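Local structure of phosphotriesterase homology protein (Escherichia coli, 1BF6) at residues N24-L29 / R245-K250; Y32-Q37 / L249-G254; M241-R246 / Y255-L260. The protein hydrolyses phosphorylated glyceryl acetates and also aromatic acetates and propionates, using two bound zinc ions per subunit. All coordinates share one frame; numbering follows the deposited sequence.

The long loop that follows strand 237-239 of the TIM barrel takes part in all three contacts, a worked example of how one loop can bridge a metal site and the barrel's outer layer. Contact 3 lies innermost: its Asp242 binds a zinc ion, and the loop folds back there on the start of helix 259-270. Contacts 1 and 2 tie the same loop to residues 24-29 and to helix 32-44, which follow each other in the chain. The three centres lie about 9 to 10 Å apart. Arg246 O to Asn252 ND2, 2.8 Å, joins contacts 1 and 2; His248 O to Gly256 N, 2.7 Å, joins contacts 1 and 3. One sulfate touches contacts 1 and 3.

Contact 1 of 3, residues N24-L29 / R245-K250; sequences NVDCRL and RRSHLK. With SO4 (sulfate ion), chain F.
With CG anti to the backbone N (chi1 -164°), the carboxylate of Asp26 ends up against 245-250, while Arg245 and Arg246, each with CG beside its own backbone N, send out extended chains, Arg245 past the carboxylate and Arg246 on to Arg28 O. Asp26 OD2 is gripped twice: Ser247 OG donates to its syn lone pair at 2.8 Å, and Arg245 NH1 forms a salt bridge on the anti lone pair at 3.1 Å. Asp26 OD1 takes Ser247 N through its syn lone pair at 2.9 Å. The backbones join as well, Arg246 N reaching Asp26 O at 3.0 Å, nearly straight (164°). Farther out, Arg246 NE donates to Arg28 O at 2.8 Å from above the carbonyl plane. Arg246 NH2 lies over one face of the Arg28 guanidinium, a crowding of like charges that Asp30 probably eases by salt bridges to both. An alanine at Asp26 would lose all three carboxylate bonds and would probably loosen the turn at Ser247 and the aim of Arg245. Leu29 CD1 meets Leu249 CD1 beneath, where strand 28-29, paired antiparallel with strand 16-17, faces the loop between strand 237-239 and helix 259-270, with helix 32-44 also packing on Leu249.

Contact 2 of 3, residues Y32-Q37 / L249-G254; sequences YAFICQ and LKANGG
Phe34 presents the face of its ring to the methyl group of Ala251, and this CH-pi contact is the most sharply defined feature of the meeting. In the TIM barrel of the phosphotriesterase family, it joins the first turns of helix 32-44 to the loop that leads from strand 237-239 to helix 259-270. Ala251 CB stands 3.4 Å from the centroid of the Phe34 ring and only 3° off the ring normal, so all six ring carbons lie at nearly the same distance from the methyl. The ring is carried there with CG beside its own backbone N, anti to the carbonyl carbon.

Asn252 approaches the same ring more loosely. Its amide plane is turned 76° against the ring, with OD1 3.8 Å from Phe34 CE2, but its polar end is committed to the loop and its surroundings: ND2 donates to Arg246 O and also pairs with Gln31. At the root of the aromatic side chain, Leu249 CD1 lies near the ring plane and meets Phe34 CB at 3.9 Å.

The other branch of Leu249 turns to Ile35, whose side chain crosses it at about a right angle. Both Ile35 torsions depart from the staggered positions (chi1 is -98°), which suggests some strain in a buried side chain that also packs against Tyr257 and Val68. The loop keeps its own shape around Leu249 O, which accepts from both Asn252 N and Gly254 N, while Gly253 has a positive phi at which a side chain would jam against the preceding carbonyl. The tightest carbon pair between the segments is the meeting of two methyls, Ile35 CD1 and Leu249 CD2, at 3.4 Å, closer than usual van der Waals contact.

Contact 3 of 3, residues M241-R246 / Y255-L260; sequences MDITRR and YGYDYL. With ZN (zinc ion), chain C; SO4 (sulfate ion), chain F.
Ile243 and Met241 form the dense part of this contact, pressing apolar side chains into three tyrosines and a leucine of 255-260. Ile243 lies over one face of the Tyr257 ring, offset toward the rim: CG1 is 3.7 Å from the ring centroid in a CH-pi contact, and CB comes to 3.4 Å of Tyr257 CE2. Its outermost methyl, CD1, reaches tip to tip toward Tyr255. The Tyr257 hydroxyl is hydrogen-bonded to His13 O, which probably helps hold the ring against the isoleucine.

Met241 is bent at both chi2 (-64°) and chi3 (-68°), and this folding brings its CE up against two aromatic side chains, 3.5 Å from Tyr255 CE2 and 3.5 Å from Tyr259 CD1. Its SD packs against Leu260 CB, where helix 259-270 begins. In this TIM-barrel hydrolase the chain leaves strand 237-239, supplies a zinc ligand, and returns through a type I turn, Gly256 to Tyr259, into that helix. The apolar pair alternates with residues that face the other way: Asp242 points away from 255-260, and its OD1 binds zinc at 2.4 Å, the site being completed by His11, His13 and Glu124.

The looser side is polar. There a water links the two segments, donating to Met241 O at 2.6 Å and accepting from Tyr255 OH at 2.8 Å. Farther along, Thr244 also turns its back on 255-260, and its OG1 donates to O2 of a sulfate, probably from the crystallisation liquor, at 2.8 Å. Arg245 NE adds a weak bond to O1 of the same ion, which Lys212 and Tyr215 also hold.

Contact 1 of 3, residues N24-L29 / R245-K250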
loop_
_atom_site.group_PDB
_atom_site.type_symbol
_atom_site.label_atom_id
_atom_site.label_comp_id
_atom_site.label_asym_id
_atom_site.label_seq_id
_atom_site.Cartn_x
_atom_site.Cartn_y
_atom_site.Cartn_z
ATOM N N ASN A 24 -2.822 -17.454 -13.996
ATOM C CA ASN A 24 -1.863 -18.011 -13.054
ATOM C C ASN A 24 -2.480 -18.042 -11.660
ATOM O O ASN A 24 -2.709 -16.993 -11.044
ATOM C CB ASN A 24 -0.612 -17.122 -13.073
ATOM C CG ASN A 24 0.561 -17.697 -12.283
ATOM O OD1 ASN A 24 1.650 -17.134 -12.323
ATOM N ND2 ASN A 24 0.356 -18.812 -11.582
ATOM N N VAL A 25 -2.754 -19.250 -11.171
ATOM C CA VAL A 25 -3.341 -19.439 -9.845
ATOM C C VAL A 25 -2.447 -18.885 -8.704
ATOM O O VAL A 25 -2.920 -18.676 -7.585
ATOM C CB VAL A 25 -3.691 -20.941 -9.609
ATOM C CG1 VAL A 25 -2.413 -21.794 -9.576
ATOM C CG2 VAL A 25 -4.515 -21.110 -8.335
ATOM N N ASP A 26 -1.169 -18.636 -8.999
ATOM C CA ASP A 26 -0.237 -18.092 -8.010
ATOM C C ASP A 26 -0.713 -16.681 -7.625
ATOM O O ASP A 26 -0.567 -16.245 -6.473
ATOM C CB ASP A 26 1.183 -18.021 -8.590
ATOM C CG ASP A 26 2.252 -17.827 -7.519
ATOM O OD1 ASP A 26 2.046 -18.307 -6.392
ATOM O OD2 ASP A 26 3.297 -17.206 -7.801
ATOM N N CYS A 27 -1.297 -15.994 -8.609
ATOM C CA CYS A 27 -1.826 -14.643 -8.447
ATOM C C CYS A 27 -3.179 -14.585 -7.718
ATOM O O CYS A 27 -3.766 -13.506 -7.567
ATOM C CB CYS A 27 -1.907 -13.955 -9.809
ATOM S SG CYS A 27 -0.305 -13.783 -10.582
ATOM N N ARG A 28 -3.681 -15.748 -7.308
ATOM C CA ARG A 28 -4.917 -15.837 -6.548
ATOM C C ARG A 28 -4.529 -16.063 -5.078
ATOM O O ARG A 28 -4.521 -17.204 -4.582
ATOM C CB ARG A 28 -5.812 -16.979 -7.055
ATOM C CG ARG A 28 -7.103 -17.150 -6.257
ATOM C CD ARG A 28 -8.239 -17.759 -7.089
ATOM N NE ARG A 28 -7.970 -19.112 -7.582
ATOM C CZ ARG A 28 -8.125 -20.228 -6.866
ATOM N NH1 ARG A 28 -8.543 -20.177 -5.601
ATOM N NH2 ARG A 28 -7.891 -21.408 -7.426
ATOM N N LEU A 29 -4.162 -14.977 -4.400
ATOM C CA LEU A 29 -3.765 -15.050 -2.990
ATOM C C LEU A 29 -5.027 -15.084 -2.130
ATOM O O LEU A 29 -5.575 -14.041 -1.769
ATOM C CB LEU A 29 -2.879 -13.850 -2.631
ATOM C CG LEU A 29 -2.314 -13.810 -1.210
ATOM C CD1 LEU A 29 -1.298 -14.936 -1.019
ATOM C CD2 LEU A 29 -1.658 -12.470 -0.979
ATOM N N ARG A 245 1.454 -12.955 -4.076
ATOM C CA ARG A 245 1.370 -14.329 -4.582
ATOM C C ARG A 245 1.414 -15.421 -3.534
ATOM O O ARG A 245 1.971 -15.238 -2.456
ATOM C CB ARG A 245 2.522 -14.575 -5.551
ATOM C CG ARG A 245 2.505 -13.687 -6.772
ATOM C CD ARG A 245 3.798 -13.835 -7.527
ATOM N NE ARG A 245 3.745 -13.189 -8.833
ATOM C CZ ARG A 245 3.880 -13.838 -9.985
ATOM N NH1 ARG A 245 4.065 -15.157 -9.990
ATOM N NH2 ARG A 245 3.884 -13.163 -11.131
ATOM N N ARG A 246 0.832 -16.570 -3.865
ATOM C CA ARG A 246 0.840 -17.725 -2.962
ATOM C C ARG A 246 2.298 -18.146 -2.705
ATOM O O ARG A 246 2.655 -18.519 -1.587
ATOM C CB ARG A 246 0.073 -18.903 -3.579
ATOM C CG ARG A 246 -1.412 -18.658 -3.774
ATOM C CD ARG A 246 -2.065 -19.830 -4.504
ATOM N NE ARG A 246 -3.524 -19.823 -4.397
ATOM C CZ ARG A 246 -4.294 -20.892 -4.598
ATOM N NH1 ARG A 246 -3.746 -22.060 -4.920
ATOM N NH2 ARG A 246 -5.611 -20.801 -4.472
ATOM N N SER A 247 3.139 -18.025 -3.731
ATOM C CA SER A 247 4.546 -18.402 -3.624
ATOM C C SER A 247 5.349 -17.508 -2.677
ATOM O O SER A 247 6.499 -17.812 -2.351
ATOM C CB SER A 247 5.207 -18.483 -5.011
ATOM O OG SER A 247 5.209 -17.245 -5.698
ATOM N N HIS A 248 4.745 -16.400 -2.249
ATOM C CA HIS A 248 5.387 -15.484 -1.303
ATOM C C HIS A 248 5.178 -15.975 0.143
ATOM O O HIS A 248 5.919 -15.593 1.051
ATOM C CB HIS A 248 4.813 -14.059 -1.437
ATOM C CG HIS A 248 5.137 -13.379 -2.733
ATOM N ND1 HIS A 248 4.367 -12.355 -3.246
ATOM C CD2 HIS A 248 6.168 -13.539 -3.598
ATOM C CE1 HIS A 248 4.912 -11.909 -4.364
ATOM N NE2 HIS A 248 6.005 -12.612 -4.600
ATOM N N LEU A 249 4.148 -16.790 0.350
ATOM C CA LEU A 249 3.809 -17.330 1.660
ATOM C C LEU A 249 4.828 -18.384 2.112
ATOM O O LEU A 249 5.344 -19.142 1.299
ATOM C CB LEU A 249 2.406 -17.935 1.629
ATOM C CG LEU A 249 1.272 -17.007 1.142
ATOM C CD1 LEU A 249 -0.065 -17.730 1.292
ATOM C CD2 LEU A 249 1.272 -15.696 1.917
ATOM N N LYS A 250 5.131 -18.399 3.407
ATOM C CA LYS A 250 6.104 -19.349 3.956
ATOM C C LYS A 250 5.703 -20.812 3.737
ATOM O O LYS A 250 6.551 -21.638 3.408
ATOM C CB LYS A 250 6.375 -19.060 5.446
ATOM C CG LYS A 250 7.026 -17.688 5.683
ATOM C CD LYS A 250 7.687 -17.548 7.049
ATOM C CE LYS A 250 6.693 -17.568 8.187
ATOM N NZ LYS A 250 5.870 -16.328 8.229
HETATM S S SO4 F . 4.735 -9.280 -8.347
HETATM O O1 SO4 F . 5.168 -10.107 -9.470
HETATM O O2 SO4 F . 3.240 -9.486 -8.127
HETATM O O3 SO4 F . 5.446 -9.648 -7.015
HETATM O O4 SO4 F . 5.072 -7.820 -8.638
#

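Contact 2 of 3, residues Y32-Q37 / L249-G254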
loop_
_atom_site.group_PDB
_atom_site.type_symbol
_atom_site.label_atom_id
_atom_site.label_comp_id
_atom_site.label_asym_id
_atom_site.label_seq_id
_atom_site.Cartn_x
_atom_site.Cartn_y
_atom_site.Cartn_z
ATOM N N TYR A 32 -6.693 -18.964 3.074
ATOM C CA TYR A 32 -7.075 -18.565 4.409
ATOM C C TYR A 32 -6.207 -19.005 5.582
ATOM O O TYR A 32 -5.716 -18.157 6.330
ATOM C CB TYR A 32 -8.525 -18.955 4.667
ATOM C CG TYR A 32 -9.068 -18.379 5.949
ATOM C CD1 TYR A 32 -9.212 -16.997 6.110
ATOM C CD2 TYR A 32 -9.434 -19.211 7.005
ATOM C CE1 TYR A 32 -9.707 -16.465 7.292
ATOM C CE2 TYR A 32 -9.933 -18.692 8.187
ATOM C CZ TYR A 32 -10.069 -17.317 8.326
ATOM O OH TYR A 32 -10.589 -16.811 9.491
ATOM N N ALA A 33 -6.075 -20.315 5.783
ATOM C CA ALA A 33 -5.276 -20.835 6.893
ATOM C C ALA A 33 -3.859 -20.264 6.885
ATOM O O ALA A 33 -3.383 -19.765 7.907
ATOM C CB ALA A 33 -5.248 -22.366 6.863
ATOM N N PHE A 34 -3.212 -20.295 5.726
ATOM C CA PHE A 34 -1.857 -19.773 5.590
ATOM C C PHE A 34 -1.780 -18.285 5.908
ATOM O O PHE A 34 -0.845 -17.845 6.579
ATOM C CB PHE A 34 -1.326 -19.988 4.176
ATOM C CG PHE A 34 -1.141 -21.427 3.804
ATOM C CD1 PHE A 34 -1.168 -22.423 4.768
ATOM C CD2 PHE A 34 -0.920 -21.778 2.478
ATOM C CE1 PHE A 34 -0.975 -23.746 4.418
ATOM C CE2 PHE A 34 -0.725 -23.102 2.114
ATOM C CZ PHE A 34 -0.753 -24.085 3.087
ATOM N N ILE A 35 -2.737 -17.508 5.401
ATOM C CA ILE A 35 -2.739 -16.066 5.644
ATOM C C ILE A 35 -2.958 -15.763 7.125
ATOM O O ILE A 35 -2.288 -14.894 7.671
ATOM C CB ILE A 35 -3.718 -15.293 4.683
ATOM C CG1 ILE A 35 -2.872 -14.719 3.512
ATOM C CG2 ILE A 35 -4.407 -14.140 5.418
ATOM C CD1 ILE A 35 -1.359 -14.503 3.783
ATOM N N CYS A 36 -3.842 -16.512 7.782
ATOM C CA CYS A 36 -4.076 -16.345 9.217
ATOM C C CYS A 36 -2.795 -16.665 10.008
ATOM O O CYS A 36 -2.466 -15.974 10.969
ATOM C CB CYS A 36 -5.197 -17.261 9.701
ATOM S SG CYS A 36 -6.859 -16.698 9.290
ATOM N N GLN A 37 -2.072 -17.710 9.603
ATOM C CA GLN A 37 -0.830 -18.085 10.287
ATOM C C GLN A 37 0.207 -16.971 10.139
ATOM O O GLN A 37 0.916 -16.645 11.101
ATOM C CB GLN A 37 -0.286 -19.412 9.733
ATOM C CG GLN A 37 -1.113 -20.639 10.145
ATOM C CD GLN A 37 -0.991 -21.823 9.171
ATOM O OE1 GLN A 37 0.020 -21.990 8.472
ATOM N NE2 GLN A 37 -2.036 -22.643 9.119
ATOM N N LEU A 249 4.148 -16.790 0.350
ATOM C CA LEU A 249 3.809 -17.330 1.660
ATOM C C LEU A 249 4.828 -18.384 2.112
ATOM O O LEU A 249 5.344 -19.142 1.299
ATOM C CB LEU A 249 2.406 -17.935 1.629
ATOM C CG LEU A 249 1.272 -17.007 1.142
ATOM C CD1 LEU A 249 -0.065 -17.730 1.292
ATOM C CD2 LEU A 249 1.272 -15.696 1.917
ATOM N N LYS A 250 5.131 -18.399 3.407
ATOM C CA LYS A 250 6.104 -19.349 3.956
ATOM C C LYS A 250 5.703 -20.812 3.737
ATOM O O LYS A 250 6.551 -21.638 3.408
ATOM C CB LYS A 250 6.375 -19.060 5.446
ATOM C CG LYS A 250 7.026 -17.688 5.683
ATOM C CD LYS A 250 7.687 -17.548 7.049
ATOM C CE LYS A 250 6.693 -17.568 8.187
ATOM N NZ LYS A 250 5.870 -16.328 8.229
ATOM N N ALA A 251 4.416 -21.121 3.898
ATOM C CA ALA A 251 3.906 -22.481 3.704
ATOM C C ALA A 251 4.153 -23.004 2.281
ATOM O O ALA A 251 4.142 -24.214 2.057
ATOM C CB ALA A 251 2.418 -22.546 4.035
ATOM N N ASN A 252 4.350 -22.088 1.332
ATOM C CA ASN A 252 4.617 -22.438 -0.064
ATOM C C ASN A 252 6.082 -22.244 -0.447
ATOM O O ASN A 252 6.412 -22.130 -1.621
ATOM C CB ASN A 252 3.717 -21.622 -1.000
ATOM C CG ASN A 252 2.265 -21.955 -0.829
ATOM O OD1 ASN A 252 1.905 -23.119 -0.674
ATOM N ND2 ASN A 252 1.413 -20.935 -0.825
ATOM N N GLY A 253 6.959 -22.195 0.556
ATOM C CA GLY A 253 8.382 -22.018 0.305
ATOM C C GLY A 253 8.820 -20.585 0.100
ATOM O O GLY A 253 9.908 -20.334 -0.410
ATOM N N GLY A 254 7.957 -19.643 0.474
ATOM C CA GLY A 254 8.276 -18.235 0.323
ATOM C C GLY A 254 8.879 -17.602 1.574
ATOM O O GLY A 254 9.251 -18.291 2.527
#

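Contact 3 of 3, residues M241-R246 / Y255-L260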
loop_
_atom_site.group_PDB
_atom_site.type_symbol
_atom_site.label_atom_id
_atom_site.label_comp_id
_atom_site.label_asym_id
_atom_site.label_seq_id
_atom_site.Cartn_x
_atom_site.Cartn_y
_atom_site.Cartn_z
ATOM N N MET A 241 5.983 -5.119 2.387
ATOM C CA MET A 241 6.452 -6.211 1.519
ATOM C C MET A 241 5.659 -6.316 0.201
ATOM O O MET A 241 6.141 -6.876 -0.796
ATOM C CB MET A 241 6.287 -7.553 2.254
ATOM C CG MET A 241 6.959 -7.647 3.623
ATOM S SD MET A 241 8.712 -7.522 3.475
ATOM C CE MET A 241 9.059 -9.057 2.625
ATOM N N ASP A 242 4.429 -5.800 0.215
ATOM C CA ASP A 242 3.525 -5.884 -0.936
ATOM C C ASP A 242 3.373 -7.350 -1.395
ATOM O O ASP A 242 3.619 -7.663 -2.573
ATOM C CB ASP A 242 4.008 -5.015 -2.102
ATOM C CG ASP A 242 2.993 -4.937 -3.237
ATOM O OD1 ASP A 242 1.803 -5.249 -3.002
ATOM O OD2 ASP A 242 3.394 -4.591 -4.353
ATOM N N ILE A 243 3.035 -8.239 -0.451
ATOM C CA ILE A 243 2.821 -9.663 -0.756
ATOM C C ILE A 243 1.621 -9.735 -1.718
ATOM O O ILE A 243 0.582 -9.107 -1.472
ATOM C CB ILE A 243 2.520 -10.490 0.523
ATOM C CG1 ILE A 243 3.741 -10.506 1.455
ATOM C CG2 ILE A 243 2.091 -11.901 0.164
ATOM C CD1 ILE A 243 5.005 -11.046 0.818
ATOM N N THR A 244 1.783 -10.491 -2.804
ATOM C CA THR A 244 0.747 -10.616 -3.832
ATOM C C THR A 244 0.528 -12.040 -4.366
ATOM O O THR A 244 -0.476 -12.298 -5.024
ATOM C CB THR A 244 1.095 -9.742 -5.069
ATOM O OG1 THR A 244 2.357 -10.156 -5.610
ATOM C CG2 THR A 244 1.182 -8.255 -4.714
ATOM N N ARG A 245 1.454 -12.955 -4.076
ATOM C CA ARG A 245 1.370 -14.329 -4.582
ATOM C C ARG A 245 1.414 -15.421 -3.534
ATOM O O ARG A 245 1.971 -15.238 -2.456
ATOM C CB ARG A 245 2.522 -14.575 -5.551
ATOM C CG ARG A 245 2.505 -13.687 -6.772
ATOM C CD ARG A 245 3.798 -13.835 -7.527
ATOM N NE ARG A 245 3.745 -13.189 -8.833
ATOM C CZ ARG A 245 3.880 -13.838 -9.985
ATOM N NH1 ARG A 245 4.065 -15.157 -9.990
ATOM N NH2 ARG A 245 3.884 -13.163 -11.131
ATOM N N ARG A 246 0.832 -16.570 -3.865
ATOM C CA ARG A 246 0.840 -17.725 -2.962
ATOM C C ARG A 246 2.298 -18.146 -2.705
ATOM O O ARG A 246 2.655 -18.519 -1.587
ATOM C CB ARG A 246 0.073 -18.903 -3.579
ATOM C CG ARG A 246 -1.412 -18.658 -3.774
ATOM C CD ARG A 246 -2.065 -19.830 -4.504
ATOM N NE ARG A 246 -3.524 -19.823 -4.397
ATOM C CZ ARG A 246 -4.294 -20.892 -4.598
ATOM N NH1 ARG A 246 -3.746 -22.060 -4.920
ATOM N NH2 ARG A 246 -5.611 -20.801 -4.472
ATOM N N TYR A 255 8.917 -16.274 1.585
ATOM C CA TYR A 255 9.493 -15.518 2.690
ATOM C C TYR A 255 8.504 -14.979 3.722
ATOM O O TYR A 255 8.894 -14.693 4.856
ATOM C CB TYR A 255 10.373 -14.390 2.141
ATOM C CG TYR A 255 9.717 -13.571 1.049
ATOM C CD1 TYR A 255 9.777 -13.975 -0.293
ATOM C CD2 TYR A 255 9.036 -12.389 1.350
ATOM C CE1 TYR A 255 9.172 -13.217 -1.311
ATOM C CE2 TYR A 255 8.427 -11.627 0.336
ATOM C CZ TYR A 255 8.497 -12.048 -0.983
ATOM O OH TYR A 255 7.873 -11.312 -1.969
ATOM N N GLY A 256 7.236 -14.845 3.331
ATOM C CA GLY A 256 6.208 -14.346 4.238
ATOM C C GLY A 256 6.242 -12.852 4.563
ATOM O O GLY A 256 7.232 -12.143 4.283
ATOM N N TYR A 257 5.148 -12.376 5.160
ATOM C CA TYR A 257 5.018 -10.969 5.553
ATOM C C TYR A 257 6.033 -10.571 6.620
ATOM O O TYR A 257 6.620 -9.488 6.547
ATOM C CB TYR A 257 3.619 -10.679 6.103
ATOM C CG TYR A 257 2.489 -10.955 5.144
ATOM C CD1 TYR A 257 1.989 -12.242 4.990
ATOM C CD2 TYR A 257 1.908 -9.922 4.400
ATOM C CE1 TYR A 257 0.951 -12.505 4.130
ATOM C CE2 TYR A 257 0.854 -10.171 3.527
ATOM C CZ TYR A 257 0.383 -11.469 3.400
ATOM O OH TYR A 257 -0.650 -11.751 2.546
ATOM N N ASP A 258 6.253 -11.453 7.596
ATOM C CA ASP A 258 7.196 -11.156 8.678
ATOM C C ASP A 258 8.669 -11.126 8.292
ATOM O O ASP A 258 9.523 -10.951 9.152
ATOM C CB ASP A 258 6.954 -12.054 9.899
ATOM C CG ASP A 258 7.351 -13.517 9.673
ATOM O OD1 ASP A 258 7.682 -13.928 8.537
ATOM O OD2 ASP A 258 7.311 -14.265 10.668
ATOM N N TYR A 259 8.966 -11.320 7.007
ATOM C CA TYR A 259 10.338 -11.247 6.511
ATOM C C TYR A 259 10.859 -9.846 6.835
ATOM O O TYR A 259 12.048 -9.649 7.068
ATOM C CB TYR A 259 10.363 -11.463 4.994
ATOM C CG TYR A 259 11.706 -11.287 4.347
ATOM C CD1 TYR A 259 12.131 -10.039 3.880
ATOM C CD2 TYR A 259 12.544 -12.381 4.149
ATOM C CE1 TYR A 259 13.360 -9.893 3.226
ATOM C CE2 TYR A 259 13.763 -12.247 3.497
ATOM C CZ TYR A 259 14.163 -11.008 3.041
ATOM O OH TYR A 259 15.369 -10.899 2.400
ATOM N N LEU A 260 9.949 -8.873 6.837
ATOM C CA LEU A 260 10.307 -7.492 7.136
ATOM C C LEU A 260 10.967 -7.403 8.510
ATOM O O LEU A 260 11.967 -6.709 8.678
ATOM C CB LEU A 260 9.044 -6.613 7.127
ATOM C CG LEU A 260 9.216 -5.126 7.447
ATOM C CD1 LEU A 260 10.038 -4.447 6.375
ATOM C CD2 LEU A 260 7.844 -4.460 7.561
HETATM ZN ZN ZN C . 0.053 -3.960 -4.056
HETATM S S SO4 F . 4.735 -9.280 -8.347
HETATM O O1 SO4 F . 5.168 -10.107 -9.470
HETATM O O2 SO4 F . 3.240 -9.486 -8.127
HETATM O O3 SO4 F . 5.446 -9.648 -7.015
HETATM O O4 SO4 F . 5.072 -7.820 -8.638
HETATM O O HOH W 1 7.964 -8.659 -1.114
#